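Local coordinates for protein ComZ (Thermus thermophilus, PDB 6QVI) that probably serves as a DNA receptor at the pilus tip during natural transformation, as a competence-associated pilin that carries a beta-solenoid domain, at residues A21-L25 and R122-T126; L135-A141 and I156-V162; D339-C345 and F357-Y361; A396-T400 and N503-L508; G410-D414 and F435-I441. All coordinates share one frame; numbering follows the deposited sequence.

Contact 1 packs the long N-terminal helix on the pilin-like sheet, whereas contacts 2, 4 and 5 belong to the beta-solenoid and contact 3 to a separate mixed sheet beside it. The centres of contacts 1 and 2 lie about 42 Å apart; contacts 1 and 3, on opposite sides of the chain's centre, are about 64 Å apart between centres. Contact 5 is nested within the loop that contact 4 closes, and the two meet where Leu508 CD2 lies 3.8 Å from Val436 CG2. Contact 3 approaches contact 4 to about 7 Å between nearest atoms. Contact 2 lies elsewhere in the solenoid, its centre about 20 Å from the centres of contacts 4 and 5.

Contact 1: A21-L25 and R122-T126; sequences AEAGL and RVQAT
Val123 fits between Ala21 and Leu25, residues one turn apart on helix 12-40, and its two methyls divide the work. CG1 is directed to Ala21, 3.8 Å from CB, while CG2 lies against the base of the leucine side chain, 3.5 Å from Leu25 CB. The leucine and valine side chains cross obliquely. With CG of Leu25 turned anti to the backbone N (chi1 -171°), its branches extend along the strand. Leu25 CD1 lies 4.0 Å from Ala125 N, and Leu25 CD2 faces Ala125 CB at 4.3 Å. The local axes are 7.9 Å apart and inclined by only 25°, which lets one helical turn follow the strand from Val123 to Ala125. Replacing Leu25 with alanine would probably open a gap over Ala125 and leave Val123 with a smaller apolar surface to rest on.

This is the packing of the N-terminal helix on the antiparallel sheet expected of a pilin-like domain. Polar atoms nearby have partners elsewhere: Glu22 OE1 bonds to Tyr523 OH, and Ala21 O accepts from Ser112 OG. Between the two segments, cohesion therefore rests on buried hydrocarbon surface and the fit of methyl groups, without a directional polar bond.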
# COMPACT_ATOMS: atom_id res chain seq x y z
N ALA A 21 -14.28 -13.54 -36.54
CA ALA A 21 -14.69 -13.32 -35.18
C ALA A 21 -13.57 -13.59 -34.23
O ALA A 21 -13.32 -12.82 -33.33
CB ALA A 21 -15.87 -14.19 -34.86
N GLU A 22 -12.88 -14.68 -34.44
CA GLU A 22 -11.77 -15.07 -33.58
C GLU A 22 -10.64 -14.06 -33.65
O GLU A 22 -9.85 -13.94 -32.70
CB GLU A 22 -11.23 -16.42 -34.02
CG GLU A 22 -11.85 -17.60 -33.37
CD GLU A 22 -11.26 -17.88 -32.02
OE1 GLU A 22 -12.03 -18.27 -31.11
OE2 GLU A 22 -10.03 -17.71 -31.85
N ALA A 23 -10.56 -13.31 -34.74
CA ALA A 23 -9.63 -12.19 -34.78
C ALA A 23 -10.01 -11.14 -33.75
O ALA A 23 -9.14 -10.57 -33.08
CB ALA A 23 -9.58 -11.58 -36.18
N GLY A 24 -11.31 -10.86 -33.63
CA GLY A 24 -11.73 -9.84 -32.69
C GLY A 24 -11.56 -10.28 -31.25
O GLY A 24 -11.05 -9.53 -30.42
N LEU A 25 -12.00 -11.50 -30.95
CA LEU A 25 -11.95 -11.98 -29.58
C LEU A 25 -10.53 -12.01 -29.05
O LEU A 25 -10.29 -11.58 -27.93
CB LEU A 25 -12.53 -13.38 -29.48
CG LEU A 25 -12.65 -13.74 -28.01
CD1 LEU A 25 -13.91 -13.15 -27.43
CD2 LEU A 25 -12.66 -15.23 -27.83
N ARG A 122 -20.17 -15.77 -34.36
CA ARG A 122 -20.11 -15.09 -33.08
C ARG A 122 -19.25 -15.93 -32.14
O ARG A 122 -19.50 -17.14 -31.98
CB ARG A 122 -21.53 -14.93 -32.53
CG ARG A 122 -21.76 -14.02 -31.38
CD ARG A 122 -23.25 -14.00 -31.14
NE ARG A 122 -23.56 -13.92 -29.72
CZ ARG A 122 -23.85 -12.78 -29.11
NH1 ARG A 122 -23.87 -11.64 -29.79
NH2 ARG A 122 -24.11 -12.80 -27.81
N VAL A 123 -18.25 -15.31 -31.51
CA VAL A 123 -17.47 -16.04 -30.52
C VAL A 123 -17.39 -15.23 -29.23
O VAL A 123 -17.34 -13.99 -29.24
CB VAL A 123 -16.06 -16.40 -31.03
CG1 VAL A 123 -16.15 -17.02 -32.39
CG2 VAL A 123 -15.13 -15.22 -31.03
N GLN A 124 -17.32 -15.92 -28.11
CA GLN A 124 -17.42 -15.16 -26.88
C GLN A 124 -16.69 -15.88 -25.77
O GLN A 124 -16.54 -17.11 -25.82
CB GLN A 124 -18.88 -14.90 -26.54
CG GLN A 124 -19.62 -15.97 -25.82
CD GLN A 124 -20.99 -15.47 -25.37
OE1 GLN A 124 -21.62 -14.65 -26.04
NE2 GLN A 124 -21.45 -15.93 -24.20
N ALA A 125 -16.19 -15.10 -24.80
CA ALA A 125 -15.51 -15.65 -23.63
C ALA A 125 -15.91 -14.92 -22.36
O ALA A 125 -16.04 -13.68 -22.34
CB ALA A 125 -13.99 -15.59 -23.77
N THR A 126 -16.07 -15.69 -21.29
CA THR A 126 -16.35 -15.14 -19.98
C THR A 126 -15.11 -15.26 -19.11
O THR A 126 -14.56 -16.36 -18.92
CB THR A 126 -17.48 -15.89 -19.29
OG1 THR A 126 -18.68 -15.69 -20.02
CG2 THR A 126 -17.64 -15.35 -17.87

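Contact 2: L135-A141 and I156-V162; sequences LEQAIFA and IRGGVYV
Phe140 and Tyr161, paired residues of parallel strands 139-141 and 160-162, send their rings out side by side in an offset stack. The planes differ by 11° and the centroids are 4.5 Å apart. Both side chains have CG opposite the backbone N (chi1 -176° in each), and this shared torsion sends both rings off the same face; Phe140 CE1 lies over one face of Tyr161, 3.4 Å from Tyr161 CD1. Leu135 CD1 approaches the tyrosine ring obliquely, 3.4 Å from Tyr161 CE2.

The alternate face is filled by branched apolar side chains and alanine. Ile139 and Ala141 lie beside Val160 and Val162, and the Ile139 and Ile156 side chains cross at about a right angle, with Ile139 CD1 3.8 Å from Ile156 CG1. Ala138 CB also rests on Ile156 CG2. Between the strands, Tyr161 N donates to Ile139 O at 3.0 Å, and Ala141 N to Tyr161 O at 2.7 Å. Gly159 O receives Ile139 N and, more weakly, Ala138 N. Backbones come closest at Gln137 and Gly159, where a side chain on Gly158 or Gly159 would be tight against Ala138 or Gln137.

The looser side holds the partly exposed Glu136 and Arg157: Glu136 forms a salt bridge with Arg498, and Arg157 NE a hydrogen bond with Arg185 O.

The pair resembles successive coils of a beta-solenoid. Strand 139-141 also adjoins strand 469-472, and strand 160-162 adjoins strand 212-214. Ala138 packs on Val494 and Tyr496 of strand 491-496, while strand 180-187 packs on Ile156 and Val160.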
# COMPACT_ATOMS: atom_id res chain seq x y z
N LEU A 135 -3.43 -1.70 -1.07
CA LEU A 135 -4.08 -0.76 -0.16
C LEU A 135 -3.23 0.47 0.05
O LEU A 135 -1.99 0.40 0.16
CB LEU A 135 -4.37 -1.44 1.18
CG LEU A 135 -5.36 -2.59 1.02
CD1 LEU A 135 -5.89 -3.04 2.37
CD2 LEU A 135 -6.53 -2.13 0.11
N GLU A 136 -3.90 1.62 0.07
CA GLU A 136 -3.23 2.91 0.19
C GLU A 136 -3.92 3.72 1.28
O GLU A 136 -4.99 4.29 1.05
CB GLU A 136 -3.20 3.67 -1.13
CG GLU A 136 -2.32 2.98 -2.15
CD GLU A 136 -2.05 3.85 -3.35
OE1 GLU A 136 -2.65 4.95 -3.43
OE2 GLU A 136 -1.23 3.44 -4.21
N GLN A 137 -3.30 3.74 2.47
CA GLN A 137 -3.90 4.45 3.59
C GLN A 137 -2.78 5.06 4.44
O GLN A 137 -1.65 4.56 4.47
CB GLN A 137 -4.80 3.50 4.40
CG GLN A 137 -4.01 2.34 5.01
CD GLN A 137 -3.78 1.18 4.05
OE1 GLN A 137 -4.71 0.68 3.44
NE2 GLN A 137 -2.52 0.81 3.86
N ALA A 138 -3.11 6.14 5.15
CA ALA A 138 -2.11 6.70 6.04
C ALA A 138 -1.93 5.85 7.26
O ALA A 138 -0.82 5.77 7.80
CB ALA A 138 -2.48 8.13 6.47
N ILE A 139 -2.99 5.23 7.72
CA ILE A 139 -2.91 4.44 8.90
C ILE A 139 -3.64 3.17 8.77
O ILE A 139 -4.80 3.18 8.55
CB ILE A 139 -3.63 5.15 10.03
CG1 ILE A 139 -2.84 6.33 10.50
CG2 ILE A 139 -3.83 4.23 11.20
CD1 ILE A 139 -3.54 7.04 11.61
N PHE A 140 -2.95 2.07 8.94
CA PHE A 140 -3.59 0.80 8.89
C PHE A 140 -3.57 0.33 10.30
O PHE A 140 -2.54 0.19 10.85
CB PHE A 140 -2.78 -0.11 8.04
CG PHE A 140 -3.39 -1.44 7.86
CD1 PHE A 140 -3.95 -1.78 6.68
CD2 PHE A 140 -3.41 -2.32 8.87
CE1 PHE A 140 -4.51 -2.99 6.50
CE2 PHE A 140 -3.97 -3.54 8.71
CZ PHE A 140 -4.52 -3.88 7.52
N ALA A 141 -4.71 0.10 10.90
CA ALA A 141 -4.75 -0.31 12.28
C ALA A 141 -5.09 -1.74 12.46
O ALA A 141 -5.83 -2.29 11.72
CB ALA A 141 -5.72 0.52 13.05
N ILE A 156 -5.63 13.08 9.64
CA ILE A 156 -5.03 12.03 8.80
C ILE A 156 -5.29 12.41 7.36
O ILE A 156 -6.44 12.40 6.89
CB ILE A 156 -5.62 10.63 9.09
CG1 ILE A 156 -5.41 10.17 10.53
CG2 ILE A 156 -5.10 9.60 8.09
CD1 ILE A 156 -6.72 10.17 11.31
N ARG A 157 -4.22 12.71 6.62
CA ARG A 157 -4.40 13.02 5.20
C ARG A 157 -4.10 11.72 4.45
O ARG A 157 -2.96 11.39 4.13
CB ARG A 157 -3.51 14.20 4.81
CG ARG A 157 -3.51 15.17 5.95
CD ARG A 157 -3.12 16.56 5.59
NE ARG A 157 -4.23 17.17 4.89
CZ ARG A 157 -4.58 18.43 5.04
NH1 ARG A 157 -3.89 19.21 5.87
NH2 ARG A 157 -5.61 18.93 4.37
N GLY A 158 -5.17 10.97 4.20
CA GLY A 158 -5.08 9.66 3.59
C GLY A 158 -6.08 8.69 4.20
O GLY A 158 -6.87 9.06 5.08
N GLY A 159 -6.09 7.43 3.75
CA GLY A 159 -7.08 6.51 4.25
C GLY A 159 -6.71 6.00 5.62
O GLY A 159 -5.58 6.15 6.07
N VAL A 160 -7.68 5.39 6.27
CA VAL A 160 -7.45 4.71 7.52
C VAL A 160 -8.21 3.40 7.44
O VAL A 160 -9.38 3.39 7.29
CB VAL A 160 -7.82 5.49 8.80
CG1 VAL A 160 -8.03 6.95 8.58
CG2 VAL A 160 -8.98 4.88 9.50
N TYR A 161 -7.50 2.29 7.53
CA TYR A 161 -8.07 0.96 7.48
C TYR A 161 -7.94 0.38 8.85
O TYR A 161 -6.92 0.48 9.44
CB TYR A 161 -7.25 0.13 6.49
CG TYR A 161 -7.72 -1.28 6.20
CD1 TYR A 161 -7.76 -2.23 7.18
CD2 TYR A 161 -8.04 -1.67 4.93
CE1 TYR A 161 -8.15 -3.51 6.91
CE2 TYR A 161 -8.42 -2.95 4.66
CZ TYR A 161 -8.48 -3.86 5.66
OH TYR A 161 -8.86 -5.13 5.40
N VAL A 162 -9.00 -0.19 9.37
CA VAL A 162 -8.92 -0.78 10.67
C VAL A 162 -9.44 -2.18 10.52
O VAL A 162 -10.41 -2.38 9.87
CB VAL A 162 -9.83 -0.05 11.62
CG1 VAL A 162 -9.82 -0.71 12.96
CG2 VAL A 162 -9.38 1.37 11.76

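Contact 3: D339-C345 and F357-Y361; sequences DTQSVDC and FRYTY
Phe357 holds CG between its backbone N and carbonyl carbon (chi1 74°), which swings the ring under Cys345, while Cys345 SG is anti to the carbonyl carbon (chi1 -75°). As a result CB of Cys345 sits over the phenyl face in a CH-pi contact, 3.6 Å from the centroid and 15° off the normal, while SG approaches more obliquely, 3.4 Å from Phe357 CZ. SG continues into the disulfide with Cys327. Val343 CG1 brushes the same ring at longer range.

The backbones of strands 343-345 and 357-360 run antiparallel. Val343 and Tyr359 form a hydrogen-bonded pair, with Tyr359 N reaching Val343 O at 2.7 Å and Val343 N returning a bond to Tyr359 O. Cys345 and Phe357 exchange a second pair, of which the bond from Cys345 N is weak. On the alternate face Asp344 and Arg358 extend alongside each other. OD1 of Asp344 lies beside CD of Arg358, but Arg358 NE remains 4.0 Å from that OD1, beyond a salt bridge; OD1 is bonded instead to Thr346 OG1.

Before strand 343-345 and at the end of strand 357-360, Ser342 OG accepts a weak bond from Tyr361 N, and Thr340 lies beside the Tyr361 ring. Tyr359 OH is directed at Asp339 O, although the modelled separation is too short to be trusted.

An alanine in place of Phe357 would probably remove the ring face under Cys345 CB and open a gap beside the sulfur. The contact thus combines a regular backbone pairing with a ring packed against a covalent crosslink, to which the Asp344-Arg358 pair probably adds a weak attraction.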
# COMPACT_ATOMS: atom_id res chain seq x y z
N ASP A 339 22.50 9.52 18.96
CA ASP A 339 22.94 10.73 19.71
C ASP A 339 24.28 11.27 19.21
O ASP A 339 24.49 11.39 17.99
CB ASP A 339 22.91 10.42 21.20
CG ASP A 339 22.64 11.66 22.05
OD1 ASP A 339 22.63 12.77 21.48
OD2 ASP A 339 22.39 11.51 23.27
N THR A 340 25.22 11.62 20.10
CA THR A 340 26.40 12.44 19.81
C THR A 340 27.71 11.68 19.54
O THR A 340 28.76 12.32 19.44
CB THR A 340 26.61 13.43 20.96
OG1 THR A 340 27.75 14.25 20.69
CG2 THR A 340 26.77 12.71 22.27
N GLN A 341 27.74 10.35 19.53
CA GLN A 341 28.99 9.68 19.15
C GLN A 341 28.78 8.79 17.95
O GLN A 341 27.92 7.91 17.96
CB GLN A 341 29.63 8.93 20.31
CG GLN A 341 30.95 8.35 19.82
CD GLN A 341 32.08 9.39 19.75
OE1 GLN A 341 32.16 10.34 20.52
NE2 GLN A 341 32.96 9.21 18.74
N SER A 342 29.59 9.02 16.91
CA SER A 342 29.46 8.29 15.66
C SER A 342 29.66 6.79 15.85
O SER A 342 30.50 6.33 16.64
CB SER A 342 30.47 8.80 14.63
OG SER A 342 30.23 10.16 14.29
N VAL A 343 28.89 6.03 15.08
CA VAL A 343 28.93 4.58 15.13
C VAL A 343 28.98 4.08 13.69
O VAL A 343 28.15 4.48 12.87
CB VAL A 343 27.70 4.03 15.87
CG1 VAL A 343 27.65 2.52 15.79
CG2 VAL A 343 27.69 4.53 17.31
N ASP A 344 29.93 3.20 13.41
CA ASP A 344 30.14 2.69 12.06
C ASP A 344 29.83 1.19 12.08
O ASP A 344 30.67 0.36 12.45
CB ASP A 344 31.58 2.97 11.60
CG ASP A 344 31.82 2.59 10.13
OD1 ASP A 344 30.96 1.92 9.52
OD2 ASP A 344 32.89 2.94 9.59
N CYS A 345 28.62 0.83 11.67
CA CYS A 345 28.27 -0.58 11.52
C CYS A 345 28.32 -1.03 10.08
O CYS A 345 27.44 -1.78 9.64
CB CYS A 345 26.89 -0.88 12.10
SG CYS A 345 26.88 -0.93 13.87
N PHE A 357 25.04 -0.22 8.47
CA PHE A 357 24.65 1.17 8.62
C PHE A 357 25.81 1.94 9.23
O PHE A 357 26.67 1.37 9.91
CB PHE A 357 23.38 1.36 9.47
CG PHE A 357 23.59 1.16 10.95
CD1 PHE A 357 24.02 2.21 11.76
CD2 PHE A 357 23.31 -0.05 11.55
CE1 PHE A 357 24.21 2.02 13.13
CE2 PHE A 357 23.50 -0.25 12.92
CZ PHE A 357 23.94 0.79 13.71
N ARG A 358 25.80 3.25 9.01
CA ARG A 358 26.86 4.11 9.50
C ARG A 358 26.22 5.42 9.95
O ARG A 358 25.34 5.94 9.26
CB ARG A 358 27.90 4.37 8.42
CG ARG A 358 29.03 5.23 8.87
CD ARG A 358 30.30 4.80 8.19
NE ARG A 358 30.11 4.72 6.75
CZ ARG A 358 30.41 5.71 5.93
NH1 ARG A 358 30.93 6.84 6.41
NH2 ARG A 358 30.21 5.57 4.62
N TYR A 359 26.60 5.90 11.13
CA TYR A 359 25.97 7.09 11.70
C TYR A 359 27.04 8.14 12.05
O TYR A 359 27.73 8.02 13.07
CB TYR A 359 25.16 6.73 12.94
CG TYR A 359 24.63 7.93 13.72
CD1 TYR A 359 24.15 9.07 13.08
CD2 TYR A 359 24.76 7.97 15.11
CE1 TYR A 359 23.69 10.16 13.82
CE2 TYR A 359 24.36 9.06 15.84
CZ TYR A 359 23.79 10.16 15.21
OH TYR A 359 23.36 11.24 15.97
N THR A 360 27.20 9.13 11.19
CA THR A 360 28.15 10.21 11.46
C THR A 360 27.49 11.29 12.31
O THR A 360 26.26 11.44 12.32
CB THR A 360 28.70 10.80 10.16
OG1 THR A 360 28.90 9.75 9.20
CG2 THR A 360 30.01 11.45 10.42
N TYR A 361 28.33 12.07 13.01
CA TYR A 361 27.88 13.23 13.78
C TYR A 361 28.66 14.46 13.31
O TYR A 361 29.89 14.42 13.15
CB TYR A 361 28.10 12.97 15.29
CG TYR A 361 27.98 14.21 16.18
CD1 TYR A 361 27.18 15.30 15.83
CD2 TYR A 361 28.76 14.32 17.31
CE1 TYR A 361 27.10 16.43 16.61
CE2 TYR A 361 28.69 15.46 18.12
CZ TYR A 361 27.86 16.51 17.74
OH TYR A 361 27.76 17.65 18.49

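Contact 4: A396-T400 and N503-L508; sequences AKSAT and NRPALL
Strand 398-400 lies against the irregular segment 503-508, with Ala399 and Pro505 5.3 Å apart between CA atoms and a type I turn running from Pro505 to Leu508. Thr400, the residue of strand 398-400 with most surface buried here, meets both Pro505 and Leu508. Its OG1 is anti to the carbonyl carbon (chi1 -45°), which leaves CG2 anti to the backbone N and facing Leu508 CD2 at 3.7 Å, while Thr400 OG1 sits 3.7 Å from Pro505 CB. The threonine and proline side chains cross at about a right angle, and Leu507 CB closes on OG1 from further along the turn. That hydroxyl has its polar partner elsewhere, in a hydrogen bond with Asp373 OD1.

Pro505 also lays its ring against the strand backbone, with CB 3.7 Å from Ala399 O. Ser398 CB, in turn, faces Asn503 OD1 at 3.6 Å. The asparagine chain extends toward Lys397, bringing OD1 within 3.3 Å of Lys397 O, but both oxygens are acceptors and form no bond. Asn503 ND2 instead donates to Asn430 O, which probably fixes the rotation of the amide. Ala396 CB covers the asparagine more loosely near its CA. Cohesion between these segments is therefore by van der Waals contact, while Thr400 OG1 and Asn503 ND2 have their partners outside them.

Loop 503-508 lies between helix 294-301 and strands 398-406 and 432-437. Leu507 packs on Cys297 and Leu298 of the helix, and its O accepts from Trp294 NE1. Thr400 and Leu508 together meet Val436 of strand 432-437, the strand that pairs with Ala399 through Gly434, while Thr400 pairs with Val374 of strand 374-377.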
# COMPACT_ATOMS: atom_id res chain seq x y z
N ALA A 396 18.38 0.22 -6.10
CA ALA A 396 17.32 1.03 -5.51
C ALA A 396 17.83 1.81 -4.31
O ALA A 396 18.76 1.39 -3.61
CB ALA A 396 16.13 0.17 -5.11
N LYS A 397 17.21 2.97 -4.07
CA LYS A 397 17.57 3.84 -2.96
C LYS A 397 16.59 3.70 -1.80
O LYS A 397 15.95 4.64 -1.35
CB LYS A 397 17.64 5.29 -3.44
CG LYS A 397 18.59 5.51 -4.62
CD LYS A 397 18.87 7.00 -4.81
CE LYS A 397 19.64 7.29 -6.10
NZ LYS A 397 19.63 8.75 -6.43
N SER A 398 16.53 2.49 -1.26
CA SER A 398 15.62 2.20 -0.17
C SER A 398 16.30 1.20 0.75
O SER A 398 17.28 0.56 0.38
CB SER A 398 14.25 1.69 -0.67
OG SER A 398 14.32 0.38 -1.19
N ALA A 399 15.80 1.11 1.96
CA ALA A 399 16.39 0.17 2.91
C ALA A 399 15.45 0.07 4.10
O ALA A 399 14.48 0.82 4.22
CB ALA A 399 17.79 0.62 3.33
N THR A 400 15.78 -0.84 5.02
CA THR A 400 14.96 -1.07 6.19
C THR A 400 15.85 -1.22 7.41
O THR A 400 16.95 -1.78 7.33
CB THR A 400 14.11 -2.33 6.05
OG1 THR A 400 13.51 -2.35 4.75
CG2 THR A 400 13.03 -2.38 7.09
N ASN A 503 11.50 0.84 -5.71
CA ASN A 503 12.13 1.78 -4.80
C ASN A 503 11.26 1.99 -3.54
O ASN A 503 11.20 3.09 -2.97
CB ASN A 503 12.43 3.11 -5.53
CG ASN A 503 13.26 4.07 -4.71
OD1 ASN A 503 13.58 3.80 -3.55
ND2 ASN A 503 13.62 5.19 -5.32
N ARG A 504 10.58 0.94 -3.12
CA ARG A 504 9.83 0.77 -1.88
C ARG A 504 10.58 -0.20 -0.98
O ARG A 504 10.96 -1.27 -1.47
CB ARG A 504 8.46 0.21 -2.20
CG ARG A 504 7.63 -0.30 -1.06
CD ARG A 504 6.16 0.02 -1.27
NE ARG A 504 5.34 -0.82 -0.40
CZ ARG A 504 5.03 -0.53 0.86
NH1 ARG A 504 5.47 0.60 1.44
NH2 ARG A 504 4.29 -1.37 1.57
N PRO A 505 10.76 0.08 0.33
CA PRO A 505 11.54 -0.85 1.15
C PRO A 505 11.00 -2.27 1.05
O PRO A 505 9.89 -2.56 1.50
CB PRO A 505 11.39 -0.29 2.57
CG PRO A 505 11.18 1.17 2.36
CD PRO A 505 10.40 1.30 1.08
N ALA A 506 11.81 -3.15 0.45
CA ALA A 506 11.40 -4.52 0.17
C ALA A 506 10.90 -5.23 1.43
O ALA A 506 10.00 -6.09 1.35
CB ALA A 506 12.56 -5.31 -0.46
N LEU A 507 11.49 -4.94 2.61
CA LEU A 507 11.11 -5.81 3.71
C LEU A 507 9.93 -5.26 4.53
O LEU A 507 9.59 -5.83 5.57
CB LEU A 507 12.31 -6.11 4.61
CG LEU A 507 13.52 -6.75 3.91
CD1 LEU A 507 14.66 -6.80 4.97
CD2 LEU A 507 13.30 -8.10 3.23
N LEU A 508 9.23 -4.31 3.99
CA LEU A 508 7.99 -3.82 4.57
C LEU A 508 6.81 -4.61 3.99
O LEU A 508 6.94 -5.30 2.99
CB LEU A 508 7.84 -2.34 4.22
CG LEU A 508 8.39 -1.28 5.16
CD1 LEU A 508 7.41 -0.98 6.29
CD2 LEU A 508 9.71 -1.73 5.71

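Contact 5: G410-D414 and F435-I441; sequences GGNLD and FVAEGDI
Asn412 and Asp440 provide the most directional link: Asp440 N donates to Asn412 OD1 at 2.8 Å, nearly straight at 171°. Two backbone bonds flank it. Leu413 N reaches Asp440 O at 3.0 Å, nearly along the C=O axis, whereas Gly439 N approaches Gly411 O from above the carbonyl plane at 2.9 Å. CA-H groups of Asn412 and Ile441 add weaker contacts to Asp440 O and Leu413 O.

The apolar contacts gather round Leu413, which pairs with Ile441 in parallel register. With CG opposite its backbone N (chi1 174°), the side chain drives CD2 to within 3.4 Å of Phe435 CD1, the two chains crossing at about a right angle. The same CD2 lies 3.9 Å from Ile441 CD1, and Leu413 CB meets Ala437 CB at 4.2 Å.

The charged ends look elsewhere. The Asp440 carboxylate, its plane steeply turned from the Asn412 amide, binds Arg459 and Thr457 N, and Glu438 binds Arg295 and Lys405 N.

At this bend after strand 432-437 in the solenoid, a side-chain amide oxygen thus takes a backbone N-H and probably helps hold the bend, while Leu413, Phe435, Ala437 and Ile441 pack together, probably as part of the solenoid core.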
# COMPACT_ATOMS: atom_id res chain seq x y z
N GLY A 410 13.63 -6.16 23.71
CA GLY A 410 13.98 -5.40 22.52
C GLY A 410 12.77 -5.08 21.70
O GLY A 410 11.61 -5.26 22.10
N GLY A 411 13.06 -4.62 20.48
CA GLY A 411 12.03 -4.40 19.48
C GLY A 411 11.38 -3.04 19.47
O GLY A 411 10.46 -2.82 18.66
N ASN A 412 11.81 -2.11 20.33
CA ASN A 412 11.19 -0.80 20.38
C ASN A 412 12.07 0.24 19.70
O ASN A 412 13.29 0.08 19.60
CB ASN A 412 10.89 -0.38 21.82
CG ASN A 412 10.00 -1.36 22.53
OD1 ASN A 412 8.78 -1.39 22.33
ND2 ASN A 412 10.62 -2.21 23.35
N LEU A 413 11.43 1.32 19.25
CA LEU A 413 12.07 2.35 18.46
C LEU A 413 11.61 3.71 18.97
O LEU A 413 10.42 3.91 19.25
CB LEU A 413 11.69 2.22 16.98
CG LEU A 413 12.15 3.32 16.00
CD1 LEU A 413 13.67 3.63 16.16
CD2 LEU A 413 11.74 3.10 14.52
N ASP A 414 12.55 4.65 19.08
CA ASP A 414 12.28 6.01 19.53
C ASP A 414 12.96 6.96 18.54
O ASP A 414 14.17 6.84 18.30
CB ASP A 414 12.76 6.25 20.97
CG ASP A 414 11.74 5.75 22.03
OD1 ASP A 414 11.10 4.70 21.81
OD2 ASP A 414 11.57 6.42 23.08
N PHE A 435 10.96 1.48 8.65
CA PHE A 435 11.22 1.04 10.01
C PHE A 435 10.23 -0.03 10.39
O PHE A 435 9.01 0.21 10.39
CB PHE A 435 11.15 2.22 10.97
CG PHE A 435 12.29 3.18 10.78
CD1 PHE A 435 13.44 3.06 11.55
CD2 PHE A 435 12.23 4.16 9.80
CE1 PHE A 435 14.49 3.91 11.37
CE2 PHE A 435 13.28 5.02 9.62
CZ PHE A 435 14.42 4.90 10.41
N VAL A 436 10.74 -1.19 10.77
CA VAL A 436 9.93 -2.26 11.32
C VAL A 436 10.30 -2.34 12.79
O VAL A 436 11.48 -2.49 13.13
CB VAL A 436 10.16 -3.60 10.60
CG1 VAL A 436 9.33 -4.72 11.21
CG2 VAL A 436 9.83 -3.45 9.12
N ALA A 437 9.30 -2.20 13.66
CA ALA A 437 9.49 -2.37 15.09
C ALA A 437 8.46 -3.37 15.59
O ALA A 437 7.26 -3.12 15.52
CB ALA A 437 9.35 -1.03 15.82
N GLU A 438 8.94 -4.50 16.13
CA GLU A 438 8.00 -5.50 16.63
C GLU A 438 7.29 -5.00 17.87
O GLU A 438 6.18 -5.47 18.18
CB GLU A 438 8.73 -6.83 16.89
CG GLU A 438 7.90 -7.88 17.62
CD GLU A 438 8.55 -9.30 17.64
OE1 GLU A 438 7.83 -10.28 17.99
OE2 GLU A 438 9.75 -9.45 17.31
N GLY A 439 7.88 -4.05 18.57
CA GLY A 439 7.28 -3.52 19.77
C GLY A 439 6.59 -2.21 19.45
O GLY A 439 5.75 -2.15 18.54
N ASP A 440 6.93 -1.16 20.20
CA ASP A 440 6.30 0.15 20.08
C ASP A 440 7.20 1.15 19.35
O ASP A 440 8.43 1.01 19.32
CB ASP A 440 5.97 0.70 21.46
CG ASP A 440 4.91 -0.11 22.18
OD1 ASP A 440 4.41 -1.11 21.61
OD2 ASP A 440 4.58 0.25 23.33
N ILE A 441 6.56 2.19 18.81
CA ILE A 441 7.27 3.32 18.21
C ILE A 441 6.77 4.60 18.86
O ILE A 441 5.57 4.87 18.88
CB ILE A 441 7.07 3.42 16.69
CG1 ILE A 441 7.77 2.28 15.98
CG2 ILE A 441 7.62 4.78 16.17
CD1 ILE A 441 7.92 2.55 14.57